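Local coordinates for porin (Rhodobacter blasticus, PDB 3PRN), which forms water-filled channels, as a homotrimer in the outer membrane, that let small hydrophilic solutes up to about 0.6 kDa diffuse passively, at residues G125-Y137 with L144-D156. The protein carries 1 engineered substitution. Sequence-based numbering, arbitrary orientation.
Sequences GALDNYNGIAVTY and LYLSYVDPDQTVD. With C8E ((hydroxyethyloxy)tri(ethyloxy)octane), chain E.
V149 CG1 lies over the face of the Y130 ring, 3.9 Å from its centroid and 28° off the normal, which defines a CH-pi contact. Having CG1 anti to the backbone N (chi1 178°) turns that methyl to the ring, which F115 meets edge-to-face. V149 shares its face of the sheet with A134, S147, T136 and Y145 on the hairpin 131-138/142-150 of the porin barrel; Y145 OH and S147 OG find their partners in D169 and A88. I133 and Y148, a hydrogen-bonded antiparallel pair, point to the other face, where detergent atom C3 lies 3.6 Å from Y148 CE2, over the ring, and I133 CD1 touches the same alkyl chain.

At the start of strand 131-137 the N131 amide stacks on that of Q153, in the loop after strand 142-150, with planes 6° apart, and Q153 NE2 donates to I27 O of the second subunit. Q153 N holds N129 O at 2.9 Å in a nearly straight bond. The N129 amide lies alongside the D152 carboxylate, N129 CB 3.3 Å from D152 OD1. That oxygen accepts T154 OG1 on its syn lone pair at 2.7 Å, and T154 N on the anti side, closing an Asx turn. With an alanine in place of D152, T154 N and OG1 would probably lose their shared acceptor, freeing the hydroxyl to turn. The chemistry thus divides: I133 and Y148 meet detergent on the barrel wall, while the D152 carboxylate and the N129-Q153 backbone bond hold the loop in shape and the Q153 amide ties it to the second subunit.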
# COMPACT_ATOMS: atom_id res chain seq x y z
N GLY A 125 2.90 -9.35 -16.17
CA GLY A 125 1.49 -9.58 -16.59
C GLY A 125 1.17 -11.06 -16.53
O GLY A 125 0.01 -11.47 -16.67
N ALA A 126 2.16 -11.91 -16.29
CA ALA A 126 1.92 -13.34 -16.27
C ALA A 126 0.97 -13.81 -15.17
O ALA A 126 0.29 -14.83 -15.41
CB ALA A 126 3.21 -14.15 -16.06
N LEU A 127 0.92 -13.15 -14.03
CA LEU A 127 0.02 -13.64 -12.97
C LEU A 127 -1.35 -12.97 -12.99
O LEU A 127 -2.08 -13.20 -12.00
CB LEU A 127 0.68 -13.35 -11.62
CG LEU A 127 2.01 -14.05 -11.33
CD1 LEU A 127 2.51 -13.63 -9.96
CD2 LEU A 127 1.87 -15.58 -11.42
N ASP A 128 -1.73 -12.17 -13.97
CA ASP A 128 -2.98 -11.40 -13.88
C ASP A 128 -4.27 -12.19 -13.69
O ASP A 128 -5.19 -11.74 -13.00
CB ASP A 128 -3.17 -10.50 -15.14
CG ASP A 128 -2.17 -9.37 -15.25
OD1 ASP A 128 -1.18 -9.22 -14.47
OD2 ASP A 128 -2.30 -8.55 -16.19
N ASN A 129 -4.37 -13.39 -14.27
CA ASN A 129 -5.56 -14.21 -14.12
C ASN A 129 -5.25 -15.52 -13.42
O ASN A 129 -5.98 -16.51 -13.55
CB ASN A 129 -6.17 -14.46 -15.52
CG ASN A 129 -6.81 -13.16 -16.01
OD1 ASN A 129 -7.84 -12.75 -15.47
ND2 ASN A 129 -6.24 -12.46 -16.97
N TYR A 130 -4.13 -15.50 -12.68
CA TYR A 130 -3.71 -16.68 -11.93
C TYR A 130 -4.65 -16.86 -10.75
O TYR A 130 -4.97 -15.96 -9.97
CB TYR A 130 -2.27 -16.46 -11.53
CG TYR A 130 -1.63 -17.37 -10.53
CD1 TYR A 130 -1.98 -17.38 -9.19
CD2 TYR A 130 -0.58 -18.18 -10.93
CE1 TYR A 130 -1.31 -18.16 -8.26
CE2 TYR A 130 0.09 -18.98 -10.03
CZ TYR A 130 -0.25 -18.95 -8.69
OH TYR A 130 0.46 -19.74 -7.83
N ASN A 131 -5.17 -18.07 -10.57
CA ASN A 131 -6.10 -18.39 -9.49
C ASN A 131 -5.95 -19.82 -9.01
O ASN A 131 -5.91 -20.77 -9.82
CB ASN A 131 -7.54 -18.11 -9.94
CG ASN A 131 -8.49 -18.13 -8.76
OD1 ASN A 131 -8.53 -17.14 -8.03
ND2 ASN A 131 -9.21 -19.23 -8.56
N GLY A 132 -5.82 -20.00 -7.70
CA GLY A 132 -5.68 -21.33 -7.15
C GLY A 132 -6.78 -21.61 -6.13
O GLY A 132 -7.49 -20.70 -5.66
N ILE A 133 -6.92 -22.90 -5.81
CA ILE A 133 -7.80 -23.36 -4.74
C ILE A 133 -6.94 -24.29 -3.88
O ILE A 133 -6.16 -25.09 -4.44
CB ILE A 133 -9.02 -24.11 -5.24
CG1 ILE A 133 -9.70 -23.37 -6.39
CG2 ILE A 133 -9.99 -24.43 -4.11
CD1 ILE A 133 -10.76 -24.17 -7.14
N ALA A 134 -6.97 -24.20 -2.58
CA ALA A 134 -6.17 -25.14 -1.80
C ALA A 134 -7.07 -25.66 -0.66
O ALA A 134 -8.02 -24.97 -0.26
CB ALA A 134 -4.89 -24.53 -1.25
N VAL A 135 -6.75 -26.86 -0.20
CA VAL A 135 -7.51 -27.41 0.93
C VAL A 135 -6.50 -28.02 1.87
O VAL A 135 -5.62 -28.78 1.39
CB VAL A 135 -8.49 -28.49 0.45
CG1 VAL A 135 -9.17 -29.11 1.69
CG2 VAL A 135 -9.49 -27.92 -0.51
N THR A 136 -6.55 -27.70 3.16
CA THR A 136 -5.72 -28.31 4.15
C THR A 136 -6.60 -28.89 5.30
O THR A 136 -7.65 -28.36 5.66
CB THR A 136 -4.66 -27.42 4.80
OG1 THR A 136 -5.34 -26.40 5.56
CG2 THR A 136 -3.88 -26.66 3.72
N TYR A 137 -6.10 -30.01 5.80
CA TYR A 137 -6.77 -30.73 6.86
C TYR A 137 -5.70 -31.16 7.88
O TYR A 137 -4.80 -31.95 7.57
CB TYR A 137 -7.56 -31.91 6.27
CG TYR A 137 -8.34 -32.63 7.37
CD1 TYR A 137 -8.89 -31.89 8.42
CD2 TYR A 137 -8.49 -34.02 7.34
CE1 TYR A 137 -9.59 -32.53 9.44
CE2 TYR A 137 -9.19 -34.67 8.36
CZ TYR A 137 -9.74 -33.92 9.41
OH TYR A 137 -10.43 -34.55 10.41
N LEU A 144 -2.58 -32.85 5.91
CA LEU A 144 -2.79 -33.14 4.52
C LEU A 144 -2.86 -31.79 3.76
O LEU A 144 -3.59 -30.91 4.26
CB LEU A 144 -4.19 -33.72 4.29
CG LEU A 144 -4.34 -35.22 4.15
CD1 LEU A 144 -3.52 -35.66 2.93
CD2 LEU A 144 -3.90 -35.87 5.46
N TYR A 145 -2.35 -31.74 2.56
CA TYR A 145 -2.44 -30.54 1.74
C TYR A 145 -2.78 -30.89 0.31
O TYR A 145 -2.15 -31.78 -0.28
CB TYR A 145 -1.14 -29.75 1.70
CG TYR A 145 -0.40 -29.55 2.98
CD1 TYR A 145 0.31 -30.61 3.52
CD2 TYR A 145 -0.43 -28.35 3.68
CE1 TYR A 145 0.99 -30.46 4.71
CE2 TYR A 145 0.25 -28.18 4.89
CZ TYR A 145 0.96 -29.24 5.37
OH TYR A 145 1.71 -29.16 6.54
N LEU A 146 -3.70 -30.16 -0.31
CA LEU A 146 -4.04 -30.34 -1.69
C LEU A 146 -4.07 -28.97 -2.38
O LEU A 146 -4.60 -28.05 -1.75
CB LEU A 146 -5.47 -30.91 -1.84
CG LEU A 146 -5.48 -32.44 -1.75
CD1 LEU A 146 -6.43 -32.86 -0.66
CD2 LEU A 146 -5.89 -33.00 -3.11
N SER A 147 -3.52 -28.85 -3.57
CA SER A 147 -3.63 -27.51 -4.18
C SER A 147 -3.84 -27.69 -5.67
O SER A 147 -3.35 -28.67 -6.26
CB SER A 147 -2.43 -26.64 -3.86
OG SER A 147 -1.21 -27.29 -4.23
N TYR A 148 -4.60 -26.77 -6.24
CA TYR A 148 -4.86 -26.77 -7.69
C TYR A 148 -4.67 -25.34 -8.19
O TYR A 148 -5.30 -24.40 -7.62
CB TYR A 148 -6.30 -27.27 -7.91
CG TYR A 148 -6.81 -26.96 -9.29
CD1 TYR A 148 -6.48 -27.76 -10.39
CD2 TYR A 148 -7.61 -25.84 -9.48
CE1 TYR A 148 -6.97 -27.44 -11.66
CE2 TYR A 148 -8.11 -25.51 -10.73
CZ TYR A 148 -7.76 -26.31 -11.81
OH TYR A 148 -8.26 -25.95 -13.06
N VAL A 149 -3.76 -25.13 -9.13
CA VAL A 149 -3.52 -23.75 -9.58
C VAL A 149 -3.75 -23.66 -11.07
O VAL A 149 -3.21 -24.43 -11.87
CB VAL A 149 -2.07 -23.33 -9.26
CG1 VAL A 149 -1.81 -21.92 -9.79
CG2 VAL A 149 -1.73 -23.39 -7.79
N ASP A 150 -4.61 -22.74 -11.48
CA ASP A 150 -4.82 -22.49 -12.93
C ASP A 150 -4.13 -21.17 -13.19
O ASP A 150 -4.56 -20.13 -12.65
CB ASP A 150 -6.32 -22.44 -13.13
CG ASP A 150 -6.71 -22.20 -14.58
OD1 ASP A 150 -5.88 -21.78 -15.36
OD2 ASP A 150 -7.91 -22.39 -14.88
N PRO A 151 -3.09 -21.11 -13.98
CA PRO A 151 -2.38 -19.87 -14.24
C PRO A 151 -3.11 -18.86 -15.05
O PRO A 151 -2.74 -17.65 -15.12
CB PRO A 151 -1.10 -20.33 -14.89
CG PRO A 151 -1.34 -21.71 -15.40
CD PRO A 151 -2.50 -22.29 -14.65
N ASP A 152 -4.20 -19.24 -15.73
CA ASP A 152 -4.98 -18.25 -16.45
C ASP A 152 -6.41 -18.77 -16.48
O ASP A 152 -6.84 -19.43 -17.46
CB ASP A 152 -4.49 -17.96 -17.88
CG ASP A 152 -5.24 -16.78 -18.49
OD1 ASP A 152 -6.41 -16.44 -18.16
OD2 ASP A 152 -4.66 -16.16 -19.40
N GLN A 153 -7.15 -18.45 -15.43
CA GLN A 153 -8.51 -18.94 -15.27
C GLN A 153 -9.53 -18.41 -16.25
O GLN A 153 -10.65 -18.96 -16.30
CB GLN A 153 -9.00 -18.68 -13.81
CG GLN A 153 -9.44 -17.21 -13.62
CD GLN A 153 -10.37 -17.08 -12.40
OE1 GLN A 153 -11.05 -18.05 -12.03
NE2 GLN A 153 -10.41 -15.90 -11.80
N THR A 154 -9.29 -17.37 -17.00
CA THR A 154 -10.31 -16.85 -17.88
C THR A 154 -10.29 -17.63 -19.22
O THR A 154 -11.31 -17.65 -19.91
CB THR A 154 -10.09 -15.36 -18.21
OG1 THR A 154 -8.81 -15.31 -18.83
CG2 THR A 154 -10.05 -14.49 -16.96
N VAL A 155 -9.20 -18.24 -19.56
CA VAL A 155 -9.08 -18.92 -20.87
C VAL A 155 -9.58 -20.34 -20.76
O VAL A 155 -9.46 -20.97 -19.68
CB VAL A 155 -7.59 -18.89 -21.27
CG1 VAL A 155 -7.28 -19.97 -22.27
CG2 VAL A 155 -7.23 -17.50 -21.76
N ASP A 156 -10.17 -20.90 -21.80
CA ASP A 156 -10.66 -22.26 -21.75
C ASP A 156 -9.69 -23.23 -21.07
O ASP A 156 -8.50 -23.33 -21.39
CB ASP A 156 -10.83 -22.78 -23.21
CG ASP A 156 -11.85 -23.91 -23.12
OD1 ASP A 156 -11.45 -25.10 -22.86
OD2 ASP A 156 -13.10 -23.65 -23.24
C1 C8E E . -11.48 -28.99 -8.59
C2 C8E E . -11.08 -28.48 -9.93
C3 C8E E . -11.26 -27.02 -9.96
C4 C8E E . -12.58 -26.82 -10.61
C5 C8E E . -13.01 -25.54 -9.96
C6 C8E E . -14.40 -25.60 -9.59
C7 C8E E . -14.36 -25.42 -8.17
C8 C8E E . -15.53 -24.70 -7.63
O9 C8E E . -15.35 -23.97 -6.42
C10 C8E E . -14.90 -24.67 -5.26
C11 C8E E . -14.46 -23.76 -4.18
O12 C8E E . -14.25 -22.37 -4.40
C13 C8E E . -15.20 -21.39 -4.81
C14 C8E E . -16.62 -20.88 -4.59
O15 C8E E . -17.31 -20.42 -3.38
C16 C8E E . -18.60 -21.08 -3.37
C17 C8E E . -19.78 -20.15 -3.43
O18 C8E E . -20.74 -19.71 -2.44
C19 C8E E . -20.81 -20.38 -1.16
C20 C8E E . -21.86 -21.47 -0.73
O21 C8E E . -23.15 -21.48 -1.37
O HOH W 1 -2.57 -15.06 -15.80
O HOH W 2 -8.83 -13.78 -12.89